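Local atomic coordinates of tRNA threonylcarbamoyladenosine dehydratase (Escherichia coli, PDB entry 4D79), a protein that catalyses the ATP-dependent dehydration of threonylcarbamoyladenosine at position 37 of tRNAs that read codons beginning with adenine, giving the cyclic form of this modified nucleoside. Residues K171-P176 with C203-E208; T167-T172 with K180-L185; K85-A90 with V102-D107. All blocks are in the same frame, centred on the assembly; numbering follows the deposited sequence.

Contact 1: residues K171-P176 with C203-E208; sequences KTIQDP and CVFSTE. With K (potassium ion), chain I.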
loop_
_atom_site.group_PDB
_atom_site.type_symbol
_atom_site.label_atom_id
_atom_site.label_comp_id
_atom_site.label_asym_id
_atom_site.label_seq_id
_atom_site.Cartn_x
_atom_site.Cartn_y
_atom_site.Cartn_z
ATOM N N LYS B 171 -0.888 13.835 -19.975
ATOM C CA LYS B 171 0.358 13.157 -20.319
ATOM C C LYS B 171 0.417 11.718 -19.822
ATOM O O LYS B 171 1.465 11.078 -19.917
ATOM C CB LYS B 171 1.561 13.959 -19.817
ATOM C CG LYS B 171 1.573 15.386 -20.379
ATOM C CD LYS B 171 2.903 16.126 -20.192
ATOM C CE LYS B 171 3.222 16.537 -18.767
ATOM N NZ LYS B 171 4.524 17.285 -18.726
ATOM N N THR B 172 -0.680 11.172 -19.333
ATOM C CA THR B 172 -0.672 9.779 -18.945
ATOM C C THR B 172 -0.547 8.863 -20.175
ATOM O O THR B 172 -0.970 9.200 -21.288
ATOM C CB THR B 172 -1.941 9.448 -18.163
ATOM O OG1 THR B 172 -3.068 9.518 -19.027
ATOM C CG2 THR B 172 -2.119 10.408 -16.992
ATOM N N ILE B 173 0.055 7.693 -19.961
ATOM C CA ILE B 173 0.150 6.637 -20.960
ATOM C C ILE B 173 -0.354 5.337 -20.378
ATOM O O ILE B 173 -0.453 5.172 -19.156
ATOM C CB ILE B 173 1.581 6.408 -21.479
ATOM C CG1 ILE B 173 2.511 6.060 -20.291
ATOM C CG2 ILE B 173 2.060 7.635 -22.250
ATOM C CD1 ILE B 173 3.792 5.353 -20.697
ATOM N N GLN B 174 -0.653 4.401 -21.284
ATOM C CA GLN B 174 -1.012 3.029 -20.926
ATOM C C GLN B 174 -2.141 3.006 -19.916
ATOM O O GLN B 174 -2.095 2.309 -18.906
ATOM C CB GLN B 174 0.206 2.237 -20.441
ATOM C CG GLN B 174 1.105 1.809 -21.616
ATOM C CD GLN B 174 0.516 0.656 -22.428
ATOM O OE1 GLN B 174 -0.392 -0.026 -21.983
ATOM N NE2 GLN B 174 0.974 0.508 -23.662
ATOM N N ASP B 175 -3.126 3.872 -20.128
ATOM C CA ASP B 175 -4.185 4.042 -19.143
ATOM C C ASP B 175 -5.466 4.373 -19.878
ATOM O O ASP B 175 -5.797 5.544 -20.080
ATOM C CB ASP B 175 -3.815 5.130 -18.145
ATOM C CG ASP B 175 -4.658 5.087 -16.898
ATOM O OD1 ASP B 175 -5.873 4.808 -16.999
ATOM O OD2 ASP B 175 -4.092 5.313 -15.812
ATOM N N PRO B 176 -6.232 3.357 -20.264
ATOM C CA PRO B 176 -7.441 3.617 -21.052
ATOM C C PRO B 176 -8.482 4.394 -20.287
ATOM O O PRO B 176 -9.225 5.156 -20.905
ATOM C CB PRO B 176 -7.935 2.212 -21.426
ATOM C CG PRO B 176 -6.724 1.333 -21.262
ATOM C CD PRO B 176 -5.912 1.920 -20.192
ATOM N N CYS B 203 -2.579 13.557 -11.951
ATOM C CA CYS B 203 -3.104 12.212 -12.155
ATOM C C CYS B 203 -2.066 11.151 -11.775
ATOM O O CYS B 203 -0.940 11.169 -12.279
ATOM C CB CYS B 203 -3.524 12.010 -13.601
ATOM S SG CYS B 203 -4.393 10.430 -13.831
ATOM N N VAL B 204 -2.463 10.213 -10.916
ATOM C CA VAL B 204 -1.633 9.056 -10.610
ATOM C C VAL B 204 -1.845 8.004 -11.702
ATOM O O VAL B 204 -2.980 7.630 -12.013
ATOM C CB VAL B 204 -1.986 8.472 -9.237
ATOM C CG1 VAL B 204 -1.042 7.268 -8.916
ATOM C CG2 VAL B 204 -1.929 9.544 -8.124
ATOM N N PHE B 205 -0.758 7.535 -12.288
ATOM C CA PHE B 205 -0.803 6.525 -13.338
ATOM C C PHE B 205 0.470 5.699 -13.241
ATOM O O PHE B 205 1.319 5.945 -12.390
ATOM C CB PHE B 205 -0.923 7.175 -14.729
ATOM C CG PHE B 205 0.383 7.668 -15.243
ATOM C CD1 PHE B 205 1.000 8.747 -14.651
ATOM C CD2 PHE B 205 1.016 7.042 -16.297
ATOM C CE1 PHE B 205 2.256 9.191 -15.083
ATOM C CE2 PHE B 205 2.265 7.490 -16.736
ATOM C CZ PHE B 205 2.881 8.552 -16.129
ATOM N N SER B 206 0.587 4.695 -14.109
ATOM C CA SER B 206 1.786 3.880 -14.185
ATOM C C SER B 206 2.296 3.772 -15.615
ATOM O O SER B 206 1.510 3.678 -16.555
ATOM C CB SER B 206 1.520 2.523 -13.589
ATOM O OG SER B 206 2.618 1.677 -13.852
ATOM N N THR B 207 3.620 3.812 -15.777
ATOM C CA THR B 207 4.224 3.639 -17.092
ATOM C C THR B 207 4.184 2.200 -17.564
ATOM O O THR B 207 4.539 1.950 -18.710
ATOM C CB THR B 207 5.682 4.090 -17.113
ATOM O OG1 THR B 207 6.395 3.489 -16.029
ATOM C CG2 THR B 207 5.760 5.621 -16.991
ATOM N N GLU B 208 3.776 1.272 -16.706
ATOM C CA GLU B 208 3.728 -0.138 -17.071
ATOM C C GLU B 208 2.677 -0.385 -18.158
ATOM O O GLU B 208 1.564 0.151 -18.105
ATOM C CB GLU B 208 3.401 -0.961 -15.814
ATOM C CG GLU B 208 3.292 -2.459 -16.042
ATOM C CD GLU B 208 2.748 -3.192 -14.821
ATOM O OE1 GLU B 208 2.607 -2.575 -13.736
ATOM O OE2 GLU B 208 2.377 -4.369 -14.986
HETATM K K K I . -0.106 1.996 -17.224
HETATM O O HOH W 1 -1.879 3.646 -15.461
#
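A potassium ion joins the two segments through backbone carbonyls: Q174 O binds K at 2.6 Å from the loop, S206 O at 2.4 Å from the last residue of strand 202-206, and E208 O at 2.6 Å from the turn just beyond. Q158 supplies a side-chain oxygen, and a water lies farther off, 3.0 Å from K. This water also donates to D175 OD2 and accepts from S206 N, bridging the segments a second time. D175, the N-cap residue of helix 176-189, accepts from A178 N and G154 N with OD1; its short carboxylate thus serves both cap and water.

Packing centres on F205, whose flat ring suits the surface offered by T172 and I173. With CG in the crowded position between N and the carbonyl carbon (chi1 80°), T172 CA lies over one ring face, I173 O meets the edge, and I173 CG1 is 3.8 Å from F205 CE2. The methyl T172 CG2 rests 3.9 Å from C203 SG.

E208 N gives a nearly straight bond to S206 OG, an ST turn that probably helps hold both carbonyls toward the metal. Since the protein ligands are neutral oxygens, the site probably suits a large monovalent cation, without a carboxylate in direct coordination.

Contact 2: residues T167-T172 with K180-L185; sequences TDLAKT and KLRERL
This contact belongs to a strand-loop-helix unit in the ThiF-family fold: edge strand 164-168 ends, the chain turns through 169-175, and helix 176-189 packs back against the turn. An Asx turn marks the end of the strand, where D168 OD2 accepts from A170 N at 2.9 Å; the same carboxylate oxygen also receives L199 N.

The tightly packed part is made by leucines, whose branched ends suit a buried patch between loop and helix. L169, with CG anti to its backbone N (chi1 176°), sends CD2 to the helix. There it meets L185 CD1 tip to tip at 3.6 Å, while the side chain of L181 crosses that of L169 at about a right angle and brings its CD2 to 4.0 Å from L169 CD2. L181 also touches helix 132-144, and C203 of strand 202-206 touches L169, so the patch joins that helix and that strand.

The other side is polar and watered. R182 slides past L169 in the opposite direction, its CD lying 3.8 Å from A170 CA, and a bend at chi3 (-63°) turns the guanidinium to the loop. An arginine suits this place because its long aliphatic stem covers the turn while its planar head offers several N-H groups. R182 NH2 faces two waters: one accepts from it and donates to T172 O, and the other, bonded to T172 OG1, accepts from it only weakly.

R182 NH1 grips the loop twice, in the guanidinium plane both times: L169 O receives it at 2.9 Å, nearly along the C=O axis, and T172 OG1 at 2.7 Å, with a more bent N-H...O angle of 135°.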
loop_
_atom_site.group_PDB
_atom_site.type_symbol
_atom_site.label_atom_id
_atom_site.label_comp_id
_atom_site.label_asym_id
_atom_site.label_seq_id
_atom_site.Cartn_x
_atom_site.Cartn_y
_atom_site.Cartn_z
ATOM N N THR B 167 1.549 12.736 -12.860
ATOM C CA THR B 167 1.790 13.675 -13.939
ATOM C C THR B 167 0.467 14.368 -14.295
ATOM O O THR B 167 -0.605 14.061 -13.759
ATOM C CB THR B 167 2.413 12.944 -15.149
ATOM O OG1 THR B 167 3.014 13.883 -16.048
ATOM C CG2 THR B 167 1.390 12.142 -15.898
ATOM N N ASP B 168 0.550 15.310 -15.216
ATOM C CA ASP B 168 -0.658 15.967 -15.680
ATOM C C ASP B 168 -1.506 14.970 -16.453
ATOM O O ASP B 168 -0.984 14.160 -17.229
ATOM C CB ASP B 168 -0.328 17.144 -16.572
ATOM C CG ASP B 168 -1.560 17.947 -16.937
ATOM O OD1 ASP B 168 -1.929 18.843 -16.137
ATOM O OD2 ASP B 168 -2.178 17.682 -17.998
ATOM N N LEU B 169 -2.822 15.049 -16.237
ATOM C CA LEU B 169 -3.761 14.104 -16.845
ATOM C C LEU B 169 -3.582 14.017 -18.348
ATOM O O LEU B 169 -3.795 12.948 -18.931
ATOM C CB LEU B 169 -5.204 14.491 -16.482
ATOM C CG LEU B 169 -6.337 13.663 -17.126
ATOM C CD1 LEU B 169 -6.216 12.172 -16.760
ATOM C CD2 LEU B 169 -7.732 14.246 -16.715
ATOM N N ALA B 170 -3.158 15.110 -18.990
ATOM C CA ALA B 170 -2.934 15.098 -20.432
ATOM C C ALA B 170 -1.818 14.162 -20.871
ATOM O O ALA B 170 -1.769 13.809 -22.063
ATOM C CB ALA B 170 -2.584 16.487 -20.946
ATOM N N LYS B 171 -0.888 13.835 -19.975
ATOM C CA LYS B 171 0.358 13.157 -20.319
ATOM C C LYS B 171 0.417 11.718 -19.822
ATOM O O LYS B 171 1.465 11.078 -19.917
ATOM C CB LYS B 171 1.561 13.959 -19.817
ATOM C CG LYS B 171 1.573 15.386 -20.379
ATOM C CD LYS B 171 2.903 16.126 -20.192
ATOM C CE LYS B 171 3.222 16.537 -18.767
ATOM N NZ LYS B 171 4.524 17.285 -18.726
ATOM N N THR B 172 -0.680 11.172 -19.333
ATOM C CA THR B 172 -0.672 9.779 -18.945
ATOM C C THR B 172 -0.547 8.863 -20.175
ATOM O O THR B 172 -0.970 9.200 -21.288
ATOM C CB THR B 172 -1.941 9.448 -18.163
ATOM O OG1 THR B 172 -3.068 9.518 -19.027
ATOM C CG2 THR B 172 -2.119 10.408 -16.992
ATOM N N LYS B 180 -10.215 7.760 -21.832
ATOM C CA LYS B 180 -11.646 8.025 -21.955
ATOM C C LYS B 180 -12.043 9.284 -21.200
ATOM O O LYS B 180 -12.882 10.072 -21.678
ATOM C CB LYS B 180 -12.437 6.821 -21.438
ATOM C CG LYS B 180 -12.354 5.605 -22.332
ATOM C CD LYS B 180 -13.193 4.438 -21.808
ATOM C CE LYS B 180 -12.468 3.692 -20.692
ATOM N NZ LYS B 180 -13.148 2.423 -20.296
ATOM N N LEU B 181 -11.431 9.486 -20.025
ATOM C CA LEU B 181 -11.709 10.638 -19.176
ATOM C C LEU B 181 -11.345 11.931 -19.875
ATOM O O LEU B 181 -12.120 12.891 -19.857
ATOM C CB LEU B 181 -10.938 10.509 -17.865
ATOM C CG LEU B 181 -11.016 11.610 -16.840
ATOM C CD1 LEU B 181 -12.465 11.837 -16.396
ATOM C CD2 LEU B 181 -10.091 11.216 -15.670
ATOM N N ARG B 182 -10.178 11.970 -20.516
ATOM C CA ARG B 182 -9.831 13.143 -21.312
ATOM C C ARG B 182 -10.873 13.396 -22.394
ATOM O O ARG B 182 -11.273 14.536 -22.628
ATOM C CB ARG B 182 -8.451 12.965 -21.944
ATOM C CG ARG B 182 -7.316 13.024 -20.946
ATOM C CD ARG B 182 -5.982 13.133 -21.664
ATOM N NE ARG B 182 -5.713 11.958 -22.479
ATOM C CZ ARG B 182 -4.979 10.919 -22.097
ATOM N NH1 ARG B 182 -4.401 10.892 -20.897
ATOM N NH2 ARG B 182 -4.809 9.909 -22.922
ATOM N N GLU B 183 -11.347 12.338 -23.045
ATOM C CA GLU B 183 -12.319 12.524 -24.116
ATOM C C GLU B 183 -13.644 13.056 -23.581
ATOM O O GLU B 183 -14.256 13.942 -24.198
ATOM C CB GLU B 183 -12.508 11.200 -24.869
ATOM C CG GLU B 183 -11.239 10.690 -25.567
ATOM C CD GLU B 183 -10.429 11.800 -26.227
ATOM O OE1 GLU B 183 -10.869 12.317 -27.279
ATOM O OE2 GLU B 183 -9.354 12.158 -25.691
ATOM N N ARG B 184 -14.101 12.547 -22.427
ATOM C CA ARG B 184 -15.365 13.029 -21.874
ATOM C C ARG B 184 -15.231 14.448 -21.338
ATOM O O ARG B 184 -16.176 15.249 -21.426
ATOM C CB ARG B 184 -15.876 12.107 -20.769
ATOM C CG ARG B 184 -17.319 12.398 -20.390
ATOM C CD ARG B 184 -18.251 11.969 -21.523
ATOM N NE ARG B 184 -18.418 10.523 -21.608
ATOM C CZ ARG B 184 -19.388 9.856 -20.986
ATOM N NH1 ARG B 184 -20.303 10.519 -20.289
ATOM N NH2 ARG B 184 -19.481 8.537 -21.100
ATOM N N LEU B 185 -14.087 14.773 -20.746
ATOM C CA LEU B 185 -13.889 16.134 -20.269
ATOM C C LEU B 185 -14.030 17.133 -21.404
ATOM O O LEU B 185 -14.614 18.208 -21.229
ATOM C CB LEU B 185 -12.520 16.283 -19.613
ATOM C CG LEU B 185 -12.383 15.732 -18.196
ATOM C CD1 LEU B 185 -10.923 15.651 -17.751
ATOM C CD2 LEU B 185 -13.196 16.590 -17.227
HETATM O O HOH W 2 -3.800 7.313 -20.876
HETATM O O HOH W 3 -2.783 7.535 -23.447
#

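Contact 3: residues K85-A90 with V102-D107; sequences KAEVMA and VTVVDD. With ATP (adenosine-5'-triphosphate), chain K.
V102 opens the strand side of the contact, its side chain turned toward helix 85-96. CG1, anti to the backbone N (chi1 -174°), comes to 3.6 Å from A90 CB, one methyl against another. T103 follows with its side chain directed to the opposite face of the sheet, where it touches T58 of the neighbouring strand 56-60.

V104 carries most of the contact. Its two methyls diverge toward the helix: CG1 meets A86 CB at 3.8 Å, and CG2 sits 3.5 Å from A90 CB and is also near A86 O. A86 and A90 are one helical turn apart, so both present small methyls to the same valine, and alanine suits these positions because it lets the helix lie close on the strand. At the outer border the side chain of E87, bent at chi2 (60°), crosses V104 at about a right angle, bringing OE1 to 3.8 Å from V104 CG2.

Helix and strand run almost antiparallel, at 171°, with their axes 8.3 Å apart, as in the helix-to-strand half of a beta-alpha-beta crossover. This one links the parallel strands 56-60 and 101-105 of the Rossmann-type sheet.

V105 repeats the turn away, packing on T58 and I60. The strand then gives way to an inverse gamma turn centred on D106, which leads the chain to the nucleotide. D107 lies beside the adenine, with D107 O 4.0 Å from C2 of ATP, and its carboxylate bonds to Y117. From the first turn of the helix, K85 extends its chain beyond CG to the same ATP: K85 NZ donates to the ribose O3' at 2.8 Å and lies 2.6 Å from the phosphate oxygen O2B. The same NZ is hydrogen-bonded to Q73 OE1, with D63 at long, weak ion-pair range.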
loop_
_atom_site.group_PDB
_atom_site.type_symbol
_atom_site.label_atom_id
_atom_site.label_comp_id
_atom_site.label_asym_id
_atom_site.label_seq_id
_atom_site.Cartn_x
_atom_site.Cartn_y
_atom_site.Cartn_z
ATOM N N LYS B 85 -19.733 -0.088 1.651
ATOM C CA LYS B 85 -18.294 0.117 1.717
ATOM C C LYS B 85 -17.927 1.341 2.545
ATOM O O LYS B 85 -16.960 1.309 3.325
ATOM C CB LYS B 85 -17.701 0.292 0.323
ATOM C CG LYS B 85 -17.679 -0.872 -0.548
ATOM C CD LYS B 85 -17.089 -0.479 -1.897
ATOM C CE LYS B 85 -16.931 -1.715 -2.799
ATOM N NZ LYS B 85 -16.263 -1.394 -4.071
ATOM N N ALA B 86 -18.618 2.468 2.303
ATOM C CA ALA B 86 -18.221 3.718 2.957
ATOM C C ALA B 86 -18.432 3.634 4.460
ATOM O O ALA B 86 -17.606 4.115 5.241
ATOM C CB ALA B 86 -18.985 4.896 2.371
ATOM N N GLU B 87 -19.504 2.966 4.884
ATOM C CA GLU B 87 -19.771 2.818 6.308
ATOM C C GLU B 87 -18.769 1.869 6.970
ATOM O O GLU B 87 -18.354 2.104 8.106
ATOM C CB GLU B 87 -21.195 2.304 6.513
ATOM C CG GLU B 87 -21.682 2.442 7.923
ATOM C CD GLU B 87 -21.689 3.887 8.364
ATOM O OE1 GLU B 87 -22.209 4.719 7.593
ATOM O OE2 GLU B 87 -21.144 4.198 9.448
ATOM N N VAL B 88 -18.423 0.755 6.307
ATOM C CA VAL B 88 -17.412 -0.164 6.828
ATOM C C VAL B 88 -16.078 0.552 7.006
ATOM O O VAL B 88 -15.399 0.414 8.036
ATOM C CB VAL B 88 -17.269 -1.374 5.882
ATOM C CG1 VAL B 88 -16.047 -2.240 6.262
ATOM C CG2 VAL B 88 -18.517 -2.212 5.908
ATOM N N MET B 89 -15.677 1.317 5.988
ATOM C CA MET B 89 -14.424 2.044 6.050
ATOM C C MET B 89 -14.472 3.146 7.109
ATOM O O MET B 89 -13.472 3.395 7.795
ATOM C CB MET B 89 -14.105 2.614 4.673
ATOM C CG MET B 89 -12.677 3.014 4.496
ATOM S SD MET B 89 -11.548 1.610 4.616
ATOM C CE MET B 89 -10.154 2.363 5.408
ATOM N N ALA B 90 -15.622 3.793 7.293
ATOM C CA ALA B 90 -15.722 4.816 8.335
ATOM C C ALA B 90 -15.535 4.217 9.725
ATOM O O ALA B 90 -14.875 4.810 10.583
ATOM C CB ALA B 90 -17.063 5.530 8.266
ATOM N N VAL B 102 -15.343 11.721 10.829
ATOM C CA VAL B 102 -15.592 10.972 9.608
ATOM C C VAL B 102 -17.018 11.211 9.138
ATOM O O VAL B 102 -17.967 11.011 9.895
ATOM C CB VAL B 102 -15.363 9.471 9.806
ATOM C CG1 VAL B 102 -15.486 8.781 8.469
ATOM C CG2 VAL B 102 -14.012 9.226 10.418
ATOM N N THR B 103 -17.164 11.569 7.876
ATOM C CA THR B 103 -18.482 11.787 7.279
ATOM C C THR B 103 -18.655 10.782 6.155
ATOM O O THR B 103 -17.741 10.584 5.346
ATOM C CB THR B 103 -18.616 13.213 6.751
ATOM O OG1 THR B 103 -18.365 14.135 7.817
ATOM C CG2 THR B 103 -20.035 13.458 6.112
ATOM N N VAL B 104 -19.814 10.127 6.125
ATOM C CA VAL B 104 -20.177 9.201 5.059
ATOM C C VAL B 104 -21.234 9.874 4.212
ATOM O O VAL B 104 -22.243 10.339 4.742
ATOM C CB VAL B 104 -20.704 7.868 5.626
ATOM C CG1 VAL B 104 -21.339 7.012 4.552
ATOM C CG2 VAL B 104 -19.568 7.131 6.330
ATOM N N VAL B 105 -20.981 9.935 2.908
ATOM C CA VAL B 105 -21.961 10.289 1.887
ATOM C C VAL B 105 -22.309 9.014 1.128
ATOM O O VAL B 105 -21.510 8.506 0.323
ATOM C CB VAL B 105 -21.415 11.359 0.942
ATOM C CG1 VAL B 105 -22.453 11.712 -0.164
ATOM C CG2 VAL B 105 -21.055 12.586 1.729
ATOM N N ASP B 106 -23.500 8.486 1.387
ATOM C CA ASP B 106 -23.935 7.225 0.793
ATOM C C ASP B 106 -24.609 7.536 -0.545
ATOM O O ASP B 106 -25.831 7.507 -0.682
ATOM C CB ASP B 106 -24.873 6.498 1.747
ATOM C CG ASP B 106 -25.314 5.153 1.221
ATOM O OD1 ASP B 106 -24.665 4.638 0.291
ATOM O OD2 ASP B 106 -26.328 4.622 1.723
ATOM N N ASP B 107 -23.788 7.832 -1.550
ATOM C CA ASP B 107 -24.268 8.332 -2.835
ATOM C C ASP B 107 -23.125 8.246 -3.834
ATOM O O ASP B 107 -21.971 8.012 -3.464
ATOM C CB ASP B 107 -24.770 9.778 -2.702
ATOM C CG ASP B 107 -25.763 10.186 -3.798
ATOM O OD1 ASP B 107 -26.086 9.385 -4.699
ATOM O OD2 ASP B 107 -26.229 11.338 -3.749
HETATM P PG ATP K . -16.766 -4.084 -9.071
HETATM O O1G ATP K . -16.459 -5.479 -9.559
HETATM O O2G ATP K . -17.712 -4.026 -7.895
HETATM O O3G ATP K . -17.045 -3.095 -10.179
HETATM P PB ATP K . -15.102 -2.115 -7.881
HETATM O O1B ATP K . -15.696 -1.095 -8.826
HETATM O O2B ATP K . -15.370 -2.075 -6.387
HETATM O O3B ATP K . -15.366 -3.601 -8.448
HETATM P PA ATP K . -12.651 -0.741 -8.083
HETATM O O1A ATP K . -12.661 -0.281 -9.537
HETATM O O2A ATP K . -11.338 -1.101 -7.441
HETATM O O3A ATP K . -13.509 -2.093 -8.048
HETATM O "O5'" ATP K . -13.455 0.306 -7.134
HETATM C "C5'" ATP K . -14.060 1.529 -7.600
HETATM C "C4'" ATP K . -14.936 2.269 -6.579
HETATM O "O4'" ATP K . -15.327 3.606 -7.025
HETATM C "C3'" ATP K . -16.236 1.529 -6.289
HETATM O "O3'" ATP K . -16.397 1.262 -4.886
HETATM C "C2'" ATP K . -17.317 2.476 -6.774
HETATM O "O2'" ATP K . -18.520 2.350 -6.031
HETATM C "C1'" ATP K . -16.700 3.857 -6.625
HETATM N N9 ATP K . -17.485 4.876 -7.392
HETATM C C8 ATP K . -17.821 4.719 -8.699
HETATM N N7 ATP K . -18.549 5.764 -9.173
HETATM C C5 ATP K . -18.699 6.613 -8.154
HETATM C C6 ATP K . -19.357 7.918 -8.013
HETATM N N6 ATP K . -19.992 8.441 -9.064
HETATM N N1 ATP K . -19.335 8.539 -6.832
HETATM C C2 ATP K . -18.715 7.986 -5.764
HETATM N N3 ATP K . -18.089 6.789 -5.821
HETATM C C4 ATP K . -18.025 6.049 -6.973
#

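In the fold
From the N terminus, contact 3 comes first: helix 85-96 returns through a short loop to edge strand 101-105, closing a small loop before either of the others opens. Contacts 1 and 2 both start from the chain that leaves strand 164-168 and share K171 and T172. Contact 2 opens earlier, at T167, and closes on helix segment 180-185, within the span 171-208 that contact 1 bridges; the pair is therefore staggered, not strictly nested. They touch directly, with C203 N 2.7 Å from T167 O, a probable hydrogen bond between neighbouring strands. Contact 3 lies on the opposite side of the chain's centre, about 28 Å from each between centres. One mixed sheet joins all three.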